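Side-chain contacts in putative glutaryl-CoA dehydrogenase (Thermus thermophilus, PDB 2EBA), which belongs to the acyl-CoA dehydrogenase family of flavoproteins and binds flavin-adenine dinucleotide in an assembly of four chains: residues 6-11 against 17-22; 58-63 against 70-75; 88-93 against 359-364; 246-251 against 363-368. All coordinates share one frame; numbering follows the deposited sequence.

Contact 1 (6-11 against 17-22); sequences ALEDLL and EVQKAA
E8 faces Q19 and K20 across a small gap, E8 OE2 being the atom that brings the 3-10 turn of residues 7-10 close to the helix of 17-22. The backbones stay well apart, with E8 CA and Q19 CA separated by 10.2 Å. At the start of the helical segment, E17 turns its carboxylate elsewhere, into a salt bridge with R24, while its carbonyl belongs to the regular helix, E17 O accepting from A21 N at 3.1 Å. V18 packs on A74 of helix 72-85.

Q19 reaches toward E8. Its CG lies anti to the backbone N (chi1 -175°) and the chain then bends, bringing the amide across the E8 side chain at about a right angle, the carboxylate and amide planes 81° apart. The same side chain touches M1 and E81. This is the N-terminal all-helical part of the acyl-CoA dehydrogenase fold: the segment before helix 13-29 folds back beside the helix it leads into, its own turn held by L11 N to E8 O at 2.9 Å and tied to helix 281-309 through L10 O and R306.

K20 comes next. Although its CB does not point at the turn, the bent chain carries the ammonium inward, until K20 NZ is 4.3 Å from E8 OE2. The opposite charges are near each other without being in contact, and any attraction is probably diffuse. A22, buried on the same helix, packs instead on E81 and F56.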
# COMPACT_ATOMS: atom_id res chain seq x y z
N ALA A 6 19.66 16.09 10.85
CA ALA A 6 20.98 16.40 11.40
C ALA A 6 21.44 15.46 12.51
O ALA A 6 21.88 15.92 13.57
CB ALA A 6 21.01 17.84 11.92
N LEU A 7 21.37 14.16 12.24
CA LEU A 7 21.80 13.17 13.20
C LEU A 7 23.32 13.19 13.32
O LEU A 7 23.86 12.61 14.26
CB LEU A 7 21.37 11.76 12.77
CG LEU A 7 20.04 11.13 13.19
CD1 LEU A 7 19.27 12.00 14.20
CD2 LEU A 7 19.20 10.92 11.95
N GLU A 8 24.01 13.84 12.39
CA GLU A 8 25.46 13.86 12.52
C GLU A 8 25.84 14.62 13.76
O GLU A 8 26.94 14.45 14.30
CB GLU A 8 26.08 14.47 11.30
CG GLU A 8 26.01 13.47 10.20
CD GLU A 8 26.53 14.02 8.90
OE1 GLU A 8 25.81 14.83 8.26
OE2 GLU A 8 27.66 13.65 8.52
N ASP A 9 24.93 15.48 14.24
CA ASP A 9 25.20 16.24 15.45
C ASP A 9 25.32 15.28 16.58
O ASP A 9 25.93 15.58 17.61
CB ASP A 9 24.08 17.21 15.73
CG ASP A 9 24.10 18.38 14.79
OD1 ASP A 9 25.13 18.55 14.09
OD2 ASP A 9 23.11 19.14 14.73
N LEU A 10 24.73 14.10 16.39
CA LEU A 10 24.74 13.10 17.43
C LEU A 10 25.91 12.11 17.30
O LEU A 10 25.95 11.10 18.01
CB LEU A 10 23.43 12.33 17.42
CG LEU A 10 22.15 13.13 17.62
CD1 LEU A 10 21.00 12.18 17.43
CD2 LEU A 10 22.09 13.76 18.99
N LEU A 11 26.86 12.39 16.40
CA LEU A 11 28.00 11.48 16.25
C LEU A 11 29.27 12.07 16.86
O LEU A 11 29.43 13.30 16.93
CB LEU A 11 28.25 11.19 14.79
CG LEU A 11 27.11 10.46 14.11
CD1 LEU A 11 27.31 10.58 12.63
CD2 LEU A 11 27.07 8.99 14.52
N GLU A 17 34.62 10.93 11.23
CA GLU A 17 35.68 10.83 10.25
C GLU A 17 35.78 9.42 9.67
O GLU A 17 36.39 9.26 8.59
CB GLU A 17 37.03 11.33 10.80
CG GLU A 17 37.73 12.30 9.83
CD GLU A 17 38.66 11.59 8.83
OE1 GLU A 17 39.21 10.53 9.18
OE2 GLU A 17 38.86 12.11 7.71
N VAL A 18 35.21 8.38 10.31
CA VAL A 18 35.32 7.08 9.65
C VAL A 18 34.35 7.19 8.46
O VAL A 18 34.56 6.56 7.42
CB VAL A 18 34.99 5.83 10.56
CG1 VAL A 18 35.66 6.00 11.91
CG2 VAL A 18 33.53 5.62 10.67
N GLN A 19 33.33 8.04 8.59
CA GLN A 19 32.36 8.21 7.51
C GLN A 19 32.99 8.98 6.35
O GLN A 19 32.89 8.56 5.20
CB GLN A 19 31.10 8.95 7.97
CG GLN A 19 30.00 9.05 6.91
CD GLN A 19 30.05 10.33 6.09
OE1 GLN A 19 29.75 10.36 4.89
NE2 GLN A 19 30.40 11.41 6.76
N LYS A 20 33.66 10.09 6.64
CA LYS A 20 34.25 10.87 5.56
C LYS A 20 35.31 10.09 4.79
O LYS A 20 35.36 10.16 3.57
CB LYS A 20 34.85 12.14 6.10
CG LYS A 20 33.92 12.94 7.02
CD LYS A 20 32.99 13.88 6.21
CE LYS A 20 31.54 13.49 6.39
NZ LYS A 20 30.60 14.21 5.47
N ALA A 21 36.17 9.38 5.51
CA ALA A 21 37.26 8.65 4.86
C ALA A 21 36.73 7.48 4.05
O ALA A 21 37.24 7.21 2.95
CB ALA A 21 38.20 8.12 5.93
N ALA A 22 35.74 6.76 4.58
CA ALA A 22 35.20 5.59 3.93
C ALA A 22 34.68 6.05 2.54
O ALA A 22 34.97 5.40 1.53
CB ALA A 22 34.03 5.05 4.72

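Contact 2 (58-63 against 70-75); sequences GPTLPP and VSSAAY
V70 and P59 share the one backbone hydrogen bond between residues 58-63 and 70-75: V70 N donates to P59 O at 2.9 Å, with an N-H...O angle of 159°, the donor standing 30° off the carbonyl plane. Beside it a CH...O contact is made in the reverse sense, T60 CA lying 3.3 Å from V70 O, so that V70 is met through its N by P59 and through its O by T60.

The apolar contacts lie around P59. Its CB meets V70 CG2 at 3.7 Å, while the far corner of the ring pushes into Y75, P59 CG being only 3.3 Å from Y75 CD1. The proline lies obliquely to the aromatic ring, and its CD follows along the same side of that ring. Y75 has CG anti to its backbone N (chi1 170°), which turns the ring toward P59. T60 adds its methyl: CG2 sits 3.6 Å from S71 O and also rests on Y75 CB.

Polar side chains are engaged with other parts of the chain. Y75 OH bonds to S98 OG, S72 OG to D309, and S71 OG, besides bonding to E15, accepts from A74 N at 3.0 Å.

G58 to L61 form a type I beta turn, and S71 is the N-cap of helix 72-85. A turn in one loop is thus fastened to the capped start of the next helix, within the helical N-terminal domain of an acyl-CoA dehydrogenase.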
# COMPACT_ATOMS: atom_id res chain seq x y z
N GLY A 58 35.88 -6.02 10.96
CA GLY A 58 35.64 -6.22 12.37
C GLY A 58 36.01 -4.94 13.07
O GLY A 58 36.78 -4.96 14.03
N PRO A 59 35.43 -3.79 12.65
CA PRO A 59 35.75 -2.51 13.28
C PRO A 59 35.62 -2.38 14.78
O PRO A 59 36.43 -1.69 15.41
CB PRO A 59 34.89 -1.51 12.51
CG PRO A 59 33.75 -2.31 12.05
CD PRO A 59 34.27 -3.68 11.75
N THR A 60 34.64 -3.06 15.37
CA THR A 60 34.44 -2.93 16.80
C THR A 60 35.30 -3.83 17.67
O THR A 60 35.38 -3.62 18.88
CB THR A 60 32.98 -3.20 17.16
OG1 THR A 60 32.71 -4.59 16.96
CG2 THR A 60 32.06 -2.37 16.26
N LEU A 61 35.94 -4.83 17.08
CA LEU A 61 36.76 -5.72 17.88
C LEU A 61 38.00 -5.05 18.47
O LEU A 61 38.55 -4.11 17.91
CB LEU A 61 37.15 -6.94 17.05
CG LEU A 61 35.92 -7.78 16.64
CD1 LEU A 61 36.38 -9.10 16.04
CD2 LEU A 61 35.05 -8.04 17.86
N PRO A 62 38.46 -5.55 19.64
CA PRO A 62 39.62 -5.06 20.39
C PRO A 62 40.92 -5.07 19.61
O PRO A 62 41.26 -6.05 18.96
CB PRO A 62 39.67 -6.00 21.59
CG PRO A 62 38.25 -6.43 21.76
CD PRO A 62 37.83 -6.68 20.35
N PRO A 63 41.68 -3.96 19.67
CA PRO A 63 42.96 -3.85 18.97
C PRO A 63 43.87 -5.03 19.30
O PRO A 63 44.77 -5.36 18.52
CB PRO A 63 43.52 -2.53 19.47
CG PRO A 63 42.30 -1.72 19.73
CD PRO A 63 41.39 -2.72 20.41
N VAL A 70 36.59 0.54 17.32
CA VAL A 70 35.75 1.73 17.24
C VAL A 70 34.34 1.35 17.63
O VAL A 70 34.07 0.19 17.91
CB VAL A 70 35.76 2.35 15.84
CG1 VAL A 70 37.18 2.73 15.47
CG2 VAL A 70 35.17 1.39 14.83
N SER A 71 33.45 2.34 17.64
CA SER A 71 32.06 2.12 18.05
C SER A 71 31.19 1.38 17.06
O SER A 71 31.56 1.17 15.91
CB SER A 71 31.38 3.45 18.35
OG SER A 71 31.10 4.15 17.15
N SER A 72 30.01 0.99 17.53
CA SER A 72 29.05 0.29 16.70
C SER A 72 28.54 1.28 15.67
O SER A 72 28.34 0.92 14.51
CB SER A 72 27.89 -0.23 17.55
OG SER A 72 28.31 -1.34 18.32
N ALA A 73 28.36 2.53 16.08
CA ALA A 73 27.89 3.56 15.17
C ALA A 73 28.88 3.62 14.00
O ALA A 73 28.49 3.69 12.83
CB ALA A 73 27.82 4.90 15.88
N ALA A 74 30.17 3.58 14.31
CA ALA A 74 31.22 3.63 13.30
C ALA A 74 31.13 2.44 12.35
O ALA A 74 31.34 2.59 11.15
CB ALA A 74 32.61 3.68 13.97
N TYR A 75 30.82 1.27 12.89
CA TYR A 75 30.67 0.07 12.07
C TYR A 75 29.47 0.31 11.17
O TYR A 75 29.53 0.10 9.96
CB TYR A 75 30.46 -1.16 12.97
CG TYR A 75 30.06 -2.46 12.26
CD1 TYR A 75 30.68 -2.85 11.07
CD2 TYR A 75 29.09 -3.30 12.80
CE1 TYR A 75 30.34 -4.05 10.44
CE2 TYR A 75 28.74 -4.49 12.19
CZ TYR A 75 29.37 -4.86 11.01
OH TYR A 75 29.00 -6.04 10.39

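Contact 3 (88-93 against 359-364); sequences GLRSFV and ETVYTY. With FAD (flavin-adenine dinucleotide), chain I.
Y364 OH is held by two side chains of the helix segment 88-93. R90 NH2 donates to it at 2.7 Å with an N-H...O angle of 147°, and Y364 OH in turn donates to S91 OG at 3.0 Å. S91 OG also bonds to S87 O, so a short relay runs from arginine through phenol and serine to a helix carbonyl.

R90 and Y364 approach from opposite directions, guanidinium and ring planes 75° apart, with the hydroxyl somewhat out of the guanidinium plane. The other nitrogens of R90 are fixed too, NE by a salt bridge to E83 and NH1 by S94, which sets the rotation of the group. V361 lies at its edge, CG2 being 3.9 Å from R90 NH2.

The contact joins helix 87-107 of the N-terminal domain to helix 351-361 and the residues that follow it in the C-terminal domain, at the flavin pocket of this acyl-CoA dehydrogenase fold. Y364 CG sits between the backbone N and the carbonyl carbon (chi1 70°), and from there the ring presents its edge to the flavin, Y364 CD2 lying 3.6 Å from FAD C6. T360 touches the flavin rim, with CG2 at 3.4 Å from FAD C7M. Its carbonyl meanwhile accepts from both T363 N and Y364 N. T363 OG1 bonds to R337 of the third subunit.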
# COMPACT_ATOMS: atom_id res chain seq x y z
N GLY A 88 27.04 -5.68 -2.41
CA GLY A 88 28.00 -6.76 -2.42
C GLY A 88 29.25 -6.41 -1.64
O GLY A 88 29.86 -7.26 -0.97
N LEU A 89 29.65 -5.15 -1.73
CA LEU A 89 30.84 -4.72 -1.03
C LEU A 89 30.58 -4.72 0.46
O LEU A 89 31.46 -5.06 1.25
CB LEU A 89 31.26 -3.32 -1.50
CG LEU A 89 31.62 -3.13 -2.98
CD1 LEU A 89 32.04 -1.69 -3.24
CD2 LEU A 89 32.74 -4.09 -3.37
N ARG A 90 29.36 -4.36 0.85
CA ARG A 90 28.97 -4.32 2.26
C ARG A 90 28.84 -5.75 2.81
O ARG A 90 29.19 -6.02 3.96
CB ARG A 90 27.65 -3.56 2.41
CG ARG A 90 27.27 -3.14 3.84
CD ARG A 90 26.54 -4.25 4.59
NE ARG A 90 25.34 -4.67 3.88
CZ ARG A 90 24.91 -5.92 3.77
NH1 ARG A 90 25.60 -6.91 4.33
NH2 ARG A 90 23.82 -6.19 3.07
N SER A 91 28.35 -6.65 1.96
CA SER A 91 28.17 -8.05 2.32
C SER A 91 29.47 -8.69 2.75
O SER A 91 29.51 -9.41 3.74
CB SER A 91 27.60 -8.82 1.12
OG SER A 91 26.28 -8.39 0.82
N PHE A 92 30.54 -8.44 2.00
CA PHE A 92 31.82 -9.01 2.35
C PHE A 92 32.20 -8.59 3.77
O PHE A 92 32.58 -9.42 4.59
CB PHE A 92 32.91 -8.57 1.36
CG PHE A 92 34.29 -9.08 1.72
CD1 PHE A 92 35.13 -8.35 2.56
CD2 PHE A 92 34.70 -10.34 1.29
CE1 PHE A 92 36.36 -8.86 2.97
CE2 PHE A 92 35.94 -10.87 1.69
CZ PHE A 92 36.77 -10.12 2.54
N VAL A 93 32.11 -7.29 4.06
CA VAL A 93 32.46 -6.80 5.38
C VAL A 93 31.55 -7.34 6.48
O VAL A 93 32.01 -7.59 7.60
CB VAL A 93 32.46 -5.27 5.43
CG1 VAL A 93 32.79 -4.80 6.84
CG2 VAL A 93 33.47 -4.75 4.44
N GLU A 359 16.96 -6.88 -3.38
CA GLU A 359 16.02 -7.99 -3.40
C GLU A 359 16.66 -9.10 -2.53
O GLU A 359 15.97 -9.78 -1.77
CB GLU A 359 15.79 -8.43 -4.85
CG GLU A 359 14.47 -9.18 -5.12
CD GLU A 359 13.21 -8.31 -5.11
OE1 GLU A 359 13.13 -7.34 -5.90
OE2 GLU A 359 12.29 -8.61 -4.32
N THR A 360 17.98 -9.26 -2.63
CA THR A 360 18.71 -10.26 -1.85
C THR A 360 18.75 -9.88 -0.36
O THR A 360 18.40 -10.68 0.51
CB THR A 360 20.17 -10.40 -2.36
OG1 THR A 360 20.19 -11.23 -3.52
CG2 THR A 360 21.08 -10.97 -1.28
N VAL A 361 19.17 -8.65 -0.09
CA VAL A 361 19.25 -8.14 1.27
C VAL A 361 17.89 -8.28 1.94
O VAL A 361 17.77 -8.54 3.14
CB VAL A 361 19.67 -6.67 1.28
CG1 VAL A 361 19.88 -6.19 2.71
CG2 VAL A 361 20.93 -6.48 0.45
N TYR A 362 16.85 -8.11 1.13
CA TYR A 362 15.48 -8.23 1.58
C TYR A 362 15.16 -9.68 1.96
O TYR A 362 14.24 -9.94 2.73
CB TYR A 362 14.57 -7.76 0.44
CG TYR A 362 13.10 -7.86 0.71
CD1 TYR A 362 12.50 -7.15 1.74
CD2 TYR A 362 12.29 -8.65 -0.10
CE1 TYR A 362 11.13 -7.22 1.95
CE2 TYR A 362 10.93 -8.72 0.10
CZ TYR A 362 10.36 -8.02 1.11
OH TYR A 362 9.01 -8.14 1.28
N THR A 363 15.95 -10.61 1.44
CA THR A 363 15.77 -12.03 1.69
C THR A 363 16.68 -12.67 2.76
O THR A 363 16.20 -13.31 3.69
CB THR A 363 15.92 -12.81 0.37
OG1 THR A 363 14.80 -12.51 -0.47
CG2 THR A 363 15.98 -14.30 0.61
N TYR A 364 17.99 -12.50 2.62
CA TYR A 364 18.90 -13.11 3.57
C TYR A 364 18.95 -12.42 4.93
O TYR A 364 18.41 -11.34 5.10
CB TYR A 364 20.31 -13.26 2.97
CG TYR A 364 21.14 -12.01 2.73
CD1 TYR A 364 20.91 -10.82 3.42
CD2 TYR A 364 22.22 -12.06 1.85
CE1 TYR A 364 21.76 -9.71 3.24
CE2 TYR A 364 23.06 -10.97 1.67
CZ TYR A 364 22.82 -9.80 2.36
OH TYR A 364 23.66 -8.73 2.15
PA FAD I . 12.66 -20.14 2.39
O1A FAD I . 12.02 -21.39 1.83
O2A FAD I . 13.21 -20.12 3.80
O5B FAD I . 11.59 -18.93 2.20
C5B FAD I . 10.86 -18.71 1.11
C4B FAD I . 9.64 -17.83 1.22
O4B FAD I . 8.78 -18.28 2.48
C3B FAD I . 10.12 -16.49 2.00
O3B FAD I . 9.14 -15.52 1.64
C2B FAD I . 9.83 -16.58 3.52
O2B FAD I . 9.39 -15.40 4.06
C1B FAD I . 8.60 -17.45 3.49
N9A FAD I . 8.60 -18.21 4.81
C8A FAD I . 9.53 -19.06 5.23
N7A FAD I . 9.11 -19.53 6.45
C5A FAD I . 7.92 -18.96 6.76
C6A FAD I . 7.01 -19.06 7.87
N6A FAD I . 7.28 -19.85 8.93
N1A FAD I . 5.85 -18.33 7.86
C2A FAD I . 5.54 -17.51 6.81
N3A FAD I . 6.39 -17.40 5.73
C4A FAD I . 7.57 -18.12 5.69
N1 FAD I . 22.88 -17.91 4.33
C2 FAD I . 23.94 -18.13 5.18
O2 FAD I . 23.80 -18.87 6.17
N3 FAD I . 25.15 -17.53 4.95
C4 FAD I . 25.33 -16.71 3.87
O4 FAD I . 26.44 -16.18 3.67
C4X FAD I . 24.26 -16.47 2.97
N5 FAD I . 24.42 -15.67 1.86
C5X FAD I . 23.39 -15.47 0.97
C6 FAD I . 23.60 -14.67 -0.18
C7 FAD I . 22.56 -14.48 -1.12
C7M FAD I . 22.87 -13.63 -2.34
C8 FAD I . 21.29 -15.09 -0.91
C8M FAD I . 20.12 -14.95 -1.86
C9 FAD I . 21.08 -15.88 0.24
C9A FAD I . 22.12 -16.10 1.20
N10 FAD I . 21.96 -16.90 2.35
C10 FAD I . 23.00 -17.10 3.22
C1' FAD I . 20.69 -17.59 2.64
C2' FAD I . 19.56 -16.69 3.02
O2' FAD I . 19.66 -16.37 4.40
C3' FAD I . 18.29 -17.40 2.66
O3' FAD I . 18.03 -17.14 1.28
C4' FAD I . 17.07 -16.96 3.47
O4' FAD I . 17.06 -17.61 4.74
C5' FAD I . 15.79 -17.33 2.74
O5' FAD I . 15.56 -18.72 2.84
P FAD I . 15.37 -19.71 1.57
O1P FAD I . 16.00 -19.14 0.34
O2P FAD I . 15.85 -21.07 2.01
O3P FAD I . 13.79 -19.67 1.34

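Contact 4 (246-251 against 363-368); sequences FGIAWG and TYEGTH. With FAD (flavin-adenine dinucleotide), chain I.
I248 points its terminal methyl from helix 235-269 at the side chains of Y364 and E365, and CD1 is the atom that does the touching. The I248 chain is extended (chi2 172°) and crosses the E365 side chain obliquely, so the methyl rests against the bent glutamate chain: I248 CD1 is 3.6 Å from E365 CG and 3.8 Å from E365 OE2. The same methyl also meets Y364 CE1 at 3.9 Å, slanted to the tyrosine ring. E365 reaches this position from a left-handed backbone conformation, its chain bent at chi2 (-97°), while its carbonyl oxygen is taken by R245 and H371.

Farther along, T367 faces the cofactor. Its OG1 hydrogen-bonds the adenosine ribose, T367 OG1 to FAD O2B being 2.9 Å, and it stands at the N-cap of helix 368-380, with a weak bond to V370 N. Within the other segment, W250 CD1 lies over a face of the F246 ring, toward its rim.

Chemically, then, helix 235-269 meets the loop by packing: a methyl meets the tyrosine ring at a slant and bears on the carbon chain and one oxygen of a buried carboxylate. This apolar contact helps to fix the place of the E365 chain without a directional bond, whereas the polar link from the loop to the ribose is made by T367.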
# COMPACT_ATOMS: atom_id res chain seq x y z
N PHE A 246 22.54 -5.75 12.21
CA PHE A 246 22.78 -4.39 12.69
C PHE A 246 23.43 -3.52 11.61
O PHE A 246 22.98 -2.41 11.34
CB PHE A 246 23.67 -4.40 13.94
CG PHE A 246 24.20 -3.04 14.31
CD1 PHE A 246 23.40 -2.12 14.97
CD2 PHE A 246 25.50 -2.67 13.96
CE1 PHE A 246 23.88 -0.85 15.28
CE2 PHE A 246 25.99 -1.40 14.25
CZ PHE A 246 25.18 -0.49 14.92
N GLY A 247 24.52 -4.01 11.03
CA GLY A 247 25.20 -3.26 10.00
C GLY A 247 24.35 -3.11 8.76
O GLY A 247 24.44 -2.11 8.07
N ILE A 248 23.53 -4.11 8.48
CA ILE A 248 22.67 -4.06 7.31
C ILE A 248 21.60 -2.98 7.46
O ILE A 248 21.24 -2.33 6.49
CB ILE A 248 22.00 -5.42 7.08
CG1 ILE A 248 23.06 -6.44 6.64
CG2 ILE A 248 20.86 -5.28 6.05
CD1 ILE A 248 22.56 -7.84 6.57
N ALA A 249 21.10 -2.78 8.67
CA ALA A 249 20.09 -1.75 8.88
C ALA A 249 20.72 -0.41 8.52
O ALA A 249 20.05 0.52 8.07
CB ALA A 249 19.63 -1.74 10.31
N TRP A 250 22.03 -0.32 8.71
CA TRP A 250 22.75 0.90 8.38
C TRP A 250 23.00 1.01 6.90
O TRP A 250 22.65 2.02 6.30
CB TRP A 250 24.07 0.96 9.11
CG TRP A 250 23.96 1.45 10.49
CD1 TRP A 250 23.76 0.72 11.61
CD2 TRP A 250 24.12 2.81 10.92
NE1 TRP A 250 23.80 1.52 12.72
CE2 TRP A 250 24.02 2.81 12.32
CE3 TRP A 250 24.34 4.02 10.25
CZ2 TRP A 250 24.14 3.98 13.08
CZ3 TRP A 250 24.46 5.18 10.99
CH2 TRP A 250 24.36 5.15 12.40
N GLY A 251 23.62 -0.01 6.31
CA GLY A 251 23.91 0.01 4.89
C GLY A 251 22.68 0.28 4.02
O GLY A 251 22.78 0.97 3.00
N THR A 363 15.95 -10.61 1.44
CA THR A 363 15.77 -12.03 1.69
C THR A 363 16.68 -12.67 2.76
O THR A 363 16.20 -13.31 3.69
CB THR A 363 15.92 -12.81 0.37
OG1 THR A 363 14.80 -12.51 -0.47
CG2 THR A 363 15.98 -14.30 0.61
N TYR A 364 17.99 -12.50 2.62
CA TYR A 364 18.90 -13.11 3.57
C TYR A 364 18.95 -12.42 4.93
O TYR A 364 18.41 -11.34 5.10
CB TYR A 364 20.31 -13.26 2.97
CG TYR A 364 21.14 -12.01 2.73
CD1 TYR A 364 20.91 -10.82 3.42
CD2 TYR A 364 22.22 -12.06 1.85
CE1 TYR A 364 21.76 -9.71 3.24
CE2 TYR A 364 23.06 -10.97 1.67
CZ TYR A 364 22.82 -9.80 2.36
OH TYR A 364 23.66 -8.73 2.15
N GLU A 365 19.60 -13.07 5.89
CA GLU A 365 19.70 -12.51 7.23
C GLU A 365 18.28 -12.31 7.78
O GLU A 365 17.99 -11.33 8.47
CB GLU A 365 20.45 -11.18 7.19
CG GLU A 365 21.87 -11.33 6.67
CD GLU A 365 22.89 -11.44 7.78
OE1 GLU A 365 22.51 -11.81 8.90
OE2 GLU A 365 24.08 -11.15 7.53
N GLY A 366 17.42 -13.28 7.49
CA GLY A 366 16.04 -13.23 7.94
C GLY A 366 15.17 -12.49 6.96
O GLY A 366 15.35 -11.30 6.78
N THR A 367 14.24 -13.17 6.30
CA THR A 367 13.36 -12.50 5.34
C THR A 367 12.41 -11.51 6.03
O THR A 367 12.28 -11.49 7.26
CB THR A 367 12.48 -13.49 4.55
OG1 THR A 367 11.67 -14.25 5.46
CG2 THR A 367 13.32 -14.42 3.73
N HIS A 368 11.72 -10.70 5.23
CA HIS A 368 10.78 -9.72 5.76
C HIS A 368 9.80 -10.38 6.70
O HIS A 368 9.57 -9.91 7.81
CB HIS A 368 10.03 -9.04 4.62
CG HIS A 368 9.24 -7.85 5.05
ND1 HIS A 368 7.96 -7.95 5.57
CD2 HIS A 368 9.56 -6.53 5.10
CE1 HIS A 368 7.53 -6.75 5.91
NE2 HIS A 368 8.48 -5.87 5.63
PA FAD I . 12.66 -20.14 2.39
O1A FAD I . 12.02 -21.39 1.83
O2A FAD I . 13.21 -20.12 3.80
O5B FAD I . 11.59 -18.93 2.20
C5B FAD I . 10.86 -18.71 1.11
C4B FAD I . 9.64 -17.83 1.22
O4B FAD I . 8.78 -18.28 2.48
C3B FAD I . 10.12 -16.49 2.00
O3B FAD I . 9.14 -15.52 1.64
C2B FAD I . 9.83 -16.58 3.52
O2B FAD I . 9.39 -15.40 4.06
C1B FAD I . 8.60 -17.45 3.49
N9A FAD I . 8.60 -18.21 4.81
C8A FAD I . 9.53 -19.06 5.23
N7A FAD I . 9.11 -19.53 6.45
C5A FAD I . 7.92 -18.96 6.76
C6A FAD I . 7.01 -19.06 7.87
N6A FAD I . 7.28 -19.85 8.93
N1A FAD I . 5.85 -18.33 7.86
C2A FAD I . 5.54 -17.51 6.81
N3A FAD I . 6.39 -17.40 5.73
C4A FAD I . 7.57 -18.12 5.69
N1 FAD I . 22.88 -17.91 4.33
C2 FAD I . 23.94 -18.13 5.18
O2 FAD I . 23.80 -18.87 6.17
N3 FAD I . 25.15 -17.53 4.95
C4 FAD I . 25.33 -16.71 3.87
O4 FAD I . 26.44 -16.18 3.67
C4X FAD I . 24.26 -16.47 2.97
N5 FAD I . 24.42 -15.67 1.86
C5X FAD I . 23.39 -15.47 0.97
C6 FAD I . 23.60 -14.67 -0.18
C7 FAD I . 22.56 -14.48 -1.12
C7M FAD I . 22.87 -13.63 -2.34
C8 FAD I . 21.29 -15.09 -0.91
C8M FAD I . 20.12 -14.95 -1.86
C9 FAD I . 21.08 -15.88 0.24
C9A FAD I . 22.12 -16.10 1.20
N10 FAD I . 21.96 -16.90 2.35
C10 FAD I . 23.00 -17.10 3.22
C1' FAD I . 20.69 -17.59 2.64
C2' FAD I . 19.56 -16.69 3.02
O2' FAD I . 19.66 -16.37 4.40
C3' FAD I . 18.29 -17.40 2.66
O3' FAD I . 18.03 -17.14 1.28
C4' FAD I . 17.07 -16.96 3.47
O4' FAD I . 17.06 -17.61 4.74
C5' FAD I . 15.79 -17.33 2.74
O5' FAD I . 15.56 -18.72 2.84
P FAD I . 15.37 -19.71 1.57
O1P FAD I . 16.00 -19.14 0.34
O2P FAD I . 15.85 -21.07 2.01
O3P FAD I . 13.79 -19.67 1.34

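Overall arrangement
Contacts 1 and 2 open the chain in series, both in the N-terminal helical domain, their centres 14 Å apart and touching where V18 packs on A74. Contacts 3 and 4 lie near the centre of the folded subunit, 8 Å apart; they share T363 and Y364, and both border FAD. Contact 3 bridges helix 87-107 to the C-terminal domain, whereas contact 4 stays within that domain, between helix 235-269 and the loop after helix 351-361. F246 of contact 4 packs on S72 and Y75 of contact 2, linking the two domains here as well. Packing thus runs from the N-terminal periphery to the cofactor pocket, whose Y364 is held through its hydroxyl by the N-terminal helix 87-107.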